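Side-chain contacts in regulator of Ty1 transposition protein 107 (Saccharomyces cerevisiae, PDB 3T7K), which binds phosphorylated histone H2A through its C-terminal tandem BRCT repeats during the repair of DNA damage: residues S79-K84 with P132-E137; R70-L75 with V154-S159; N61-P66 with L75-F80. One frame throughout, in Å; residues are numbered along the deposited sequence.

In the fold
Interactions 1 and 2 are surface contacts that bridge the two BRCT domains of the tandem; interaction 3 is buried within the first. Helix 72-77 serves interactions 2 and 3, with strand 62-64 against one side and helix 154-163 against another, while interaction 1 uses the loop that follows it and Lys134 just ahead of helix 135-138. Chemistry follows place. Interaction 1 rests on a lysine, with a salt bridge and a water; interaction 2 joins polar ends through Lys76, beside the bound peptide; interaction 3 is close packing of an isoleucine, a serine and a phenylalanine without a hydrogen bond between its segments. Ser79 and Phe80 belong to both interactions 1 and 3.

Interaction 1: S79-K84 with P132-E137; sequences SFEPLK and PTKVFE
The backbones come closest at Ser79 and Lys134, whose CA atoms stand 7.2 Å apart, so a long side chain has to span the interval. Here the loop leaving helix 72-77 of the first BRCT domain faces the residues leading into helix 135-138 in the second, in the tandem BRCT fold. Lys134 does the spanning: its chain bends at chi2 (-65°) and then runs out straight, bringing NZ in among acceptors of the loop. Glu81 OE2 takes it at 2.9 Å in a salt bridge, met on the anti side of the carboxylate and somewhat out of its plane. The two side chains meet at about a right angle, Glu81 extended beyond CG. Ser79 O accepts from the same NZ at 3.1 Å, with the nitrogen above the carbonyl plane by 38°. A water accepts from Lys134 NZ at 2.8 Å and probably bridges to Phe80 O, 2.9 Å away. The ammonium group thus meets a charge, a carbonyl and a water at the surface.

Glu81 OE1 makes a second salt bridge, to Lys59. At the root of the lysine, its backbone N gives a nearly straight bond (169°) to Glu137 OE1 at 3.1 Å, arriving from above the carboxylate plane.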
loop_
_atom_site.group_PDB
_atom_site.type_symbol
_atom_site.label_atom_id
_atom_site.label_comp_id
_atom_site.label_asym_id
_atom_site.label_seq_id
_atom_site.Cartn_x
_atom_site.Cartn_y
_atom_site.Cartn_z
ATOM N N SER C 79 14.151 3.904 -1.176
ATOM C CA SER C 79 12.958 4.077 -0.353
ATOM C C SER C 79 11.720 3.443 -0.986
ATOM O O SER C 79 10.600 3.862 -0.702
ATOM C CB SER C 79 12.664 5.551 -0.098
ATOM O OG SER C 79 12.433 6.192 -1.335
ATOM N N PHE C 80 11.910 2.445 -1.844
ATOM C CA PHE C 80 10.763 1.692 -2.325
ATOM C C PHE C 80 10.186 0.878 -1.160
ATOM O O PHE C 80 10.877 0.618 -0.165
ATOM C CB PHE C 80 11.151 0.798 -3.503
ATOM C CG PHE C 80 11.404 1.548 -4.779
ATOM C CD1 PHE C 80 11.229 2.918 -4.842
ATOM C CD2 PHE C 80 11.802 0.880 -5.920
ATOM C CE1 PHE C 80 11.467 3.613 -6.026
ATOM C CE2 PHE C 80 12.040 1.554 -7.101
ATOM C CZ PHE C 80 11.870 2.932 -7.155
ATOM N N GLU C 81 8.927 0.468 -1.284
ATOM C CA GLU C 81 8.202 -0.131 -0.170
ATOM C C GLU C 81 7.563 -1.493 -0.492
ATOM O O GLU C 81 6.339 -1.604 -0.614
ATOM C CB GLU C 81 7.137 0.854 0.301
ATOM C CG GLU C 81 7.737 2.189 0.786
ATOM C CD GLU C 81 6.676 3.247 1.055
ATOM O OE1 GLU C 81 5.471 2.903 1.046
ATOM O OE2 GLU C 81 7.047 4.423 1.264
ATOM N N PRO C 82 8.388 -2.541 -0.614
ATOM C CA PRO C 82 9.840 -2.465 -0.474
ATOM C C PRO C 82 10.530 -2.471 -1.821
ATOM O O PRO C 82 9.880 -2.664 -2.856
ATOM C CB PRO C 82 10.163 -3.769 0.243
ATOM C CG PRO C 82 9.168 -4.753 -0.389
ATOM C CD PRO C 82 7.917 -3.939 -0.691
ATOM N N LEU C 83 11.847 -2.288 -1.806
ATOM C CA LEU C 83 12.650 -2.576 -2.980
ATOM C C LEU C 83 12.860 -4.070 -2.964
ATOM O O LEU C 83 13.254 -4.621 -1.948
ATOM C CB LEU C 83 14.007 -1.880 -2.922
ATOM C CG LEU C 83 14.971 -2.231 -4.059
ATOM C CD1 LEU C 83 14.481 -1.686 -5.406
ATOM C CD2 LEU C 83 16.366 -1.713 -3.754
ATOM N N LYS C 84 12.585 -4.734 -4.079
ATOM C CA LYS C 84 12.688 -6.186 -4.113
ATOM C C LYS C 84 13.845 -6.631 -4.973
ATOM O O LYS C 84 14.476 -7.645 -4.708
ATOM C CB LYS C 84 11.383 -6.787 -4.646
ATOM C CG LYS C 84 10.238 -6.653 -3.664
ATOM C CD LYS C 84 8.940 -7.259 -4.170
ATOM C CE LYS C 84 7.841 -7.053 -3.131
ATOM N NZ LYS C 84 6.505 -7.531 -3.594
ATOM N N PRO C 132 9.520 -0.411 8.688
ATOM C CA PRO C 132 8.341 0.454 8.771
ATOM C C PRO C 132 8.718 1.931 8.933
ATOM O O PRO C 132 7.828 2.771 9.081
ATOM C CB PRO C 132 7.640 -0.049 10.033
ATOM C CG PRO C 132 8.739 -0.596 10.853
ATOM C CD PRO C 132 9.679 -1.237 9.894
ATOM N N THR C 133 10.014 2.234 8.886
ATOM C CA THR C 133 10.484 3.608 8.986
ATOM C C THR C 133 11.408 3.928 7.821
ATOM O O THR C 133 11.917 3.017 7.156
ATOM C CB THR C 133 11.259 3.841 10.298
ATOM O OG1 THR C 133 12.360 2.921 10.369
ATOM C CG2 THR C 133 10.355 3.614 11.488
ATOM N N LYS C 134 11.614 5.218 7.572
ATOM C CA LYS C 134 12.642 5.657 6.632
ATOM C C LYS C 134 13.937 5.985 7.384
ATOM O O LYS C 134 13.925 6.188 8.583
ATOM C CB LYS C 134 12.178 6.864 5.834
ATOM C CG LYS C 134 10.905 6.655 5.091
ATOM C CD LYS C 134 11.063 5.607 4.011
ATOM C CE LYS C 134 9.820 5.609 3.133
ATOM N NZ LYS C 134 9.765 4.432 2.240
ATOM N N VAL C 135 15.045 6.027 6.657
ATOM C CA VAL C 135 16.359 6.029 7.266
ATOM C C VAL C 135 16.538 7.284 8.144
ATOM O O VAL C 135 17.017 7.185 9.259
ATOM C CB VAL C 135 17.476 5.910 6.197
ATOM C CG1 VAL C 135 17.365 7.033 5.181
ATOM C CG2 VAL C 135 18.863 5.898 6.848
ATOM N N PHE C 136 16.104 8.443 7.661
ATOM C CA PHE C 136 16.270 9.677 8.446
ATOM C C PHE C 136 15.228 9.795 9.533
ATOM O O PHE C 136 15.458 10.401 10.586
ATOM C CB PHE C 136 16.227 10.892 7.550
ATOM C CG PHE C 136 17.371 10.969 6.612
ATOM C CD1 PHE C 136 18.657 11.140 7.087
ATOM C CD2 PHE C 136 17.173 10.877 5.257
ATOM C CE1 PHE C 136 19.720 11.219 6.219
ATOM C CE2 PHE C 136 18.233 10.953 4.381
ATOM C CZ PHE C 136 19.509 11.118 4.866
ATOM N N GLU C 137 14.074 9.198 9.272
ATOM C CA GLU C 137 13.045 9.122 10.276
ATOM C C GLU C 137 13.547 8.307 11.460
ATOM O O GLU C 137 13.375 8.711 12.614
ATOM C CB GLU C 137 11.782 8.508 9.675
ATOM C CG GLU C 137 10.773 8.118 10.697
ATOM C CD GLU C 137 9.559 7.459 10.095
ATOM O OE1 GLU C 137 9.581 7.094 8.891
ATOM O OE2 GLU C 137 8.581 7.312 10.847
HETATM O O HOH W 1 11.391 2.111 2.303
#

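Interaction 2: R70-L75 with V154-S159; sequences RTEKFL and VDTIGS
Lys76 NZ is gripped by one residue from each segment: Glu72 OE2 in a salt bridge and Ser159 OG in a hydrogen bond. The ammonium group thereby joins two oxygens that do not bond to each other, Glu72 OE2 and Ser159 OG being 3.9 Å apart. Glu72 projects across the gap fully extended, CG lying trans to the backbone N (chi1 177°), which carries the carboxylate to the second helix. There its other oxygen, OE1, rests 4.0 Å from Thr156 CG2, and CD is 4.1 Å from the same methyl, a van der Waals contact on one branch of the threonine. Ser159 adds its CB, 4.0 Å from Glu72 OE2. Val160, a turn on from Thr156, touches both Glu72 and Leu75.

This is the seam between the domains of a tandem BRCT repeat, where helix 72-77 of the first packs beside helices 154-163 and 229-237. The bound peptide lies along the same seam: Leu75 and Thr156 each pack on an apolar side chain of it, while Arg70 N and Lys73 NZ hydrogen-bond to an acidic and to the modified side chain, respectively, consistent with recognition of the phosphorylated histone. An alanine in place of Glu72 would take away the carboxylate, and Lys76 would probably be left without its anionic mate, with a gap beside the Thr156 methyl. Thr71 is the N-cap of helix 72-77. Its OG1 accepts from Phe74 N at 3.1 Å, a capping bond with an N-H...O angle of 160°.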
loop_
_atom_site.group_PDB
_atom_site.type_symbol
_atom_site.label_atom_id
_atom_site.label_comp_id
_atom_site.label_asym_id
_atom_site.label_seq_id
_atom_site.Cartn_x
_atom_site.Cartn_y
_atom_site.Cartn_z
ATOM N N ARG C 70 24.676 7.497 -7.993
ATOM C CA ARG C 70 24.213 8.601 -7.173
ATOM C C ARG C 70 23.128 9.404 -7.876
ATOM O O ARG C 70 22.944 10.583 -7.585
ATOM C CB ARG C 70 25.389 9.514 -6.810
ATOM C CG ARG C 70 26.469 8.810 -5.995
ATOM C CD ARG C 70 27.691 9.683 -5.812
ATOM N NE ARG C 70 28.241 9.534 -4.472
ATOM C CZ ARG C 70 28.199 10.485 -3.547
ATOM N NH1 ARG C 70 27.644 11.660 -3.825
ATOM N NH2 ARG C 70 28.713 10.260 -2.348
ATOM N N THR C 71 22.409 8.783 -8.807
ATOM C CA THR C 71 21.320 9.489 -9.463
ATOM C C THR C 71 20.180 9.635 -8.492
ATOM O O THR C 71 20.070 8.856 -7.559
ATOM C CB THR C 71 20.769 8.705 -10.668
ATOM O OG1 THR C 71 20.563 7.333 -10.281
ATOM C CG2 THR C 71 21.729 8.793 -11.844
ATOM N N GLU C 72 19.316 10.612 -8.723
ATOM C CA GLU C 72 18.076 10.726 -7.964
ATOM C C GLU C 72 17.300 9.404 -7.952
ATOM O O GLU C 72 16.782 8.976 -6.918
ATOM C CB GLU C 72 17.201 11.826 -8.563
ATOM C CG GLU C 72 15.846 11.973 -7.892
ATOM C CD GLU C 72 15.009 13.068 -8.523
ATOM O OE1 GLU C 72 15.406 13.565 -9.597
ATOM O OE2 GLU C 72 13.959 13.441 -7.952
ATOM N N LYS C 73 17.232 8.752 -9.105
ATOM C CA LYS C 73 16.464 7.512 -9.225
ATOM C C LYS C 73 17.028 6.394 -8.373
ATOM O O LYS C 73 16.282 5.728 -7.647
ATOM C CB LYS C 73 16.380 7.068 -10.682
ATOM C CG LYS C 73 15.192 7.635 -11.415
ATOM C CD LYS C 73 15.226 7.199 -12.871
ATOM C CE LYS C 73 13.928 7.518 -13.572
ATOM N NZ LYS C 73 14.104 7.425 -15.047
ATOM N N PHE C 74 18.340 6.183 -8.458
ATOM C CA PHE C 74 18.964 5.179 -7.621
ATOM C C PHE C 74 18.741 5.456 -6.135
ATOM O O PHE C 74 18.365 4.563 -5.395
ATOM C CB PHE C 74 20.457 5.024 -7.905
ATOM C CG PHE C 74 20.990 3.696 -7.480
ATOM C CD1 PHE C 74 20.978 2.619 -8.359
ATOM C CD2 PHE C 74 21.423 3.491 -6.181
ATOM C CE1 PHE C 74 21.436 1.372 -7.965
ATOM C CE2 PHE C 74 21.886 2.246 -5.781
ATOM C CZ PHE C 74 21.889 1.181 -6.682
ATOM N N LEU C 75 18.974 6.693 -5.697
ATOM C CA LEU C 75 18.854 6.999 -4.274
ATOM C C LEU C 75 17.422 6.805 -3.815
ATOM O O LEU C 75 17.166 6.330 -2.698
ATOM C CB LEU C 75 19.307 8.435 -3.991
ATOM C CG LEU C 75 20.789 8.685 -4.261
ATOM C CD1 LEU C 75 21.104 10.183 -4.184
ATOM C CD2 LEU C 75 21.631 7.902 -3.289
ATOM N N VAL C 154 18.249 22.456 -4.818
ATOM C CA VAL C 154 17.396 22.112 -3.693
ATOM C C VAL C 154 16.170 21.281 -4.049
ATOM O O VAL C 154 15.672 20.530 -3.219
ATOM C CB VAL C 154 16.924 23.369 -2.946
ATOM C CG1 VAL C 154 18.128 24.153 -2.439
ATOM C CG2 VAL C 154 16.049 24.221 -3.842
ATOM N N ASP C 155 15.654 21.431 -5.260
ATOM C CA ASP C 155 14.414 20.733 -5.597
ATOM C C ASP C 155 14.626 19.224 -5.679
ATOM O O ASP C 155 13.782 18.449 -5.234
ATOM C CB ASP C 155 13.819 21.270 -6.901
ATOM C CG ASP C 155 13.400 22.733 -6.794
ATOM O OD1 ASP C 155 12.881 23.132 -5.724
ATOM O OD2 ASP C 155 13.590 23.481 -7.781
ATOM N N THR C 156 15.766 18.827 -6.234
ATOM C CA THR C 156 16.109 17.424 -6.407
ATOM C C THR C 156 16.551 16.827 -5.089
ATOM O O THR C 156 15.960 15.857 -4.586
ATOM C CB THR C 156 17.276 17.271 -7.383
ATOM O OG1 THR C 156 16.825 17.593 -8.701
ATOM C CG2 THR C 156 17.802 15.840 -7.372
ATOM N N ILE C 157 17.609 17.414 -4.537
ATOM C CA ILE C 157 18.136 16.979 -3.264
ATOM C C ILE C 157 17.019 16.974 -2.236
ATOM O O ILE C 157 16.924 16.072 -1.413
ATOM C CB ILE C 157 19.297 17.868 -2.821
ATOM C CG1 ILE C 157 20.526 17.514 -3.652
ATOM C CG2 ILE C 157 19.572 17.690 -1.327
ATOM C CD1 ILE C 157 21.638 18.522 -3.537
ATOM N N GLY C 158 16.143 17.963 -2.313
ATOM C CA GLY C 158 14.998 18.010 -1.424
ATOM C C GLY C 158 14.086 16.814 -1.611
ATOM O O GLY C 158 13.596 16.235 -0.645
ATOM N N SER C 159 13.858 16.447 -2.869
ATOM C CA SER C 159 12.930 15.380 -3.197
ATOM C C SER C 159 13.477 14.046 -2.710
ATOM O O SER C 159 12.742 13.255 -2.126
ATOM C CB SER C 159 12.666 15.343 -4.707
ATOM O OG SER C 159 11.650 14.401 -5.009
#

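Interaction 3: N61-P66 with L75-F80; sequences NCIFAP and LKSLSF
Ile63 packs against Ser77 through three of its carbons: CB and CD1 both sit 3.8 Å from Ser77 CB, and CG2 lies 3.7 Å from Ser77 OG. Strand 62-64 here packs against helix 72-77 within the beta-alpha-beta unit of the BRCT fold that runs on to strand 85-87. CD1 reaches the serine because chi2 of Ile63 is 114°, away from the staggered positions. Phe80 packs next to it. Its CE2 meets Cys62 O at 3.5 Å, the oxygen lying at the ring edge in its plane, and CD2 comes within 4.0 Å of Asn61 N. Ser77 thus touches both large side chains, with its CA over the centre of one face of the phenylalanine ring and its CB and OG against the isoleucine.

The second shell fixes these groups. Ser77 OG donates its hydrogen bond to Phe74 O inside the helix while also resting against the Ile63 methyl. A type I beta turn from Ser77 to Phe80, closed by Phe80 N to Ser77 O at 3.1 Å, brings the ring back against Ser77. On the strand side Asn61 is fastened to its neighbours, OD1 accepting from Lys24 N and ND2 giving to Asp22 O. Lys76 O accepts twice: from Ser79 N at 2.7 Å, and from Ser79 OG at 2.8 Å, the hydroxyl lying in the carbonyl plane on a lone pair.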
loop_
_atom_site.group_PDB
_atom_site.type_symbol
_atom_site.label_atom_id
_atom_site.label_comp_id
_atom_site.label_asym_id
_atom_site.label_seq_id
_atom_site.Cartn_x
_atom_site.Cartn_y
_atom_site.Cartn_z
ATOM N N ASN C 61 9.061 -1.626 -7.329
ATOM C CA ASN C 61 9.747 -2.602 -6.494
ATOM C C ASN C 61 11.111 -2.972 -7.058
ATOM O O ASN C 61 11.801 -3.827 -6.522
ATOM C CB ASN C 61 8.880 -3.859 -6.309
ATOM C CG ASN C 61 8.593 -4.584 -7.624
ATOM O OD1 ASN C 61 9.251 -4.348 -8.632
ATOM N ND2 ASN C 61 7.599 -5.474 -7.611
ATOM N N CYS C 62 11.509 -2.315 -8.137
ATOM C CA CYS C 62 12.700 -2.726 -8.855
ATOM C C CYS C 62 13.461 -1.547 -9.436
ATOM O O CYS C 62 12.882 -0.527 -9.799
ATOM C CB CYS C 62 12.292 -3.684 -9.984
ATOM S SG CYS C 62 13.643 -4.295 -11.002
ATOM N N ILE C 63 14.772 -1.693 -9.544
ATOM C CA ILE C 63 15.573 -0.698 -10.231
ATOM C C ILE C 63 16.565 -1.397 -11.127
ATOM O O ILE C 63 17.203 -2.352 -10.711
ATOM C CB ILE C 63 16.337 0.222 -9.242
ATOM C CG1 ILE C 63 17.309 1.114 -10.005
ATOM C CG2 ILE C 63 17.108 -0.588 -8.222
ATOM C CD1 ILE C 63 16.954 2.574 -9.927
ATOM N N PHE C 64 16.659 -0.940 -12.370
ATOM C CA PHE C 64 17.686 -1.409 -13.289
ATOM C C PHE C 64 18.796 -0.376 -13.358
ATOM O O PHE C 64 18.538 0.791 -13.626
ATOM C CB PHE C 64 17.104 -1.617 -14.687
ATOM C CG PHE C 64 16.115 -2.760 -14.769
ATOM C CD1 PHE C 64 16.554 -4.071 -14.812
ATOM C CD2 PHE C 64 14.754 -2.513 -14.791
ATOM C CE1 PHE C 64 15.643 -5.124 -14.880
ATOM C CE2 PHE C 64 13.842 -3.557 -14.856
ATOM C CZ PHE C 64 14.292 -4.863 -14.895
ATOM N N ALA C 65 20.026 -0.815 -13.120
ATOM C CA ALA C 65 21.184 0.068 -13.164
ATOM C C ALA C 65 22.418 -0.786 -13.345
ATOM O O ALA C 65 22.496 -1.889 -12.815
ATOM C CB ALA C 65 21.294 0.899 -11.868
ATOM N N PRO C 66 23.392 -0.277 -14.105
ATOM C CA PRO C 66 24.674 -0.959 -14.320
ATOM C C PRO C 66 25.481 -1.103 -13.039
ATOM O O PRO C 66 26.252 -2.056 -12.919
ATOM C CB PRO C 66 25.395 -0.051 -15.324
ATOM C CG PRO C 66 24.687 1.262 -15.239
ATOM C CD PRO C 66 23.262 0.937 -14.922
ATOM N N LEU C 75 18.974 6.693 -5.697
ATOM C CA LEU C 75 18.854 6.999 -4.274
ATOM C C LEU C 75 17.422 6.805 -3.815
ATOM O O LEU C 75 17.166 6.330 -2.698
ATOM C CB LEU C 75 19.307 8.435 -3.991
ATOM C CG LEU C 75 20.789 8.685 -4.261
ATOM C CD1 LEU C 75 21.104 10.183 -4.184
ATOM C CD2 LEU C 75 21.631 7.902 -3.289
ATOM N N LYS C 76 16.482 7.182 -4.674
ATOM C CA LYS C 76 15.070 7.038 -4.331
ATOM C C LYS C 76 14.641 5.581 -4.327
ATOM O O LYS C 76 13.761 5.190 -3.555
ATOM C CB LYS C 76 14.174 7.824 -5.282
ATOM C CG LYS C 76 13.931 9.278 -4.878
ATOM C CD LYS C 76 13.154 9.997 -5.982
ATOM C CE LYS C 76 12.803 11.422 -5.600
ATOM N NZ LYS C 76 12.046 12.087 -6.700
ATOM N N SER C 77 15.244 4.775 -5.200
ATOM C CA SER C 77 14.861 3.369 -5.250
ATOM C C SER C 77 15.083 2.750 -3.870
ATOM O O SER C 77 14.438 1.761 -3.509
ATOM C CB SER C 77 15.663 2.615 -6.303
ATOM O OG SER C 77 16.930 2.241 -5.805
ATOM N N LEU C 78 15.984 3.341 -3.087
ATOM C CA LEU C 78 16.255 2.816 -1.748
ATOM C C LEU C 78 15.173 3.178 -0.732
ATOM O O LEU C 78 15.255 2.789 0.435
ATOM C CB LEU C 78 17.653 3.214 -1.259
ATOM C CG LEU C 78 18.719 2.379 -1.978
ATOM C CD1 LEU C 78 20.095 3.016 -1.897
ATOM C CD2 LEU C 78 18.736 0.945 -1.421
ATOM N N SER C 79 14.151 3.904 -1.176
ATOM C CA SER C 79 12.958 4.077 -0.353
ATOM C C SER C 79 11.720 3.443 -0.986
ATOM O O SER C 79 10.600 3.862 -0.702
ATOM C CB SER C 79 12.664 5.551 -0.098
ATOM O OG SER C 79 12.433 6.192 -1.335
ATOM N N PHE C 80 11.910 2.445 -1.844
ATOM C CA PHE C 80 10.763 1.692 -2.325
ATOM C C PHE C 80 10.186 0.878 -1.160
ATOM O O PHE C 80 10.877 0.618 -0.165
ATOM C CB PHE C 80 11.151 0.798 -3.503
ATOM C CG PHE C 80 11.404 1.548 -4.779
ATOM C CD1 PHE C 80 11.229 2.918 -4.842
ATOM C CD2 PHE C 80 11.802 0.880 -5.920
ATOM C CE1 PHE C 80 11.467 3.613 -6.026
ATOM C CE2 PHE C 80 12.040 1.554 -7.101
ATOM C CZ PHE C 80 11.870 2.932 -7.155
#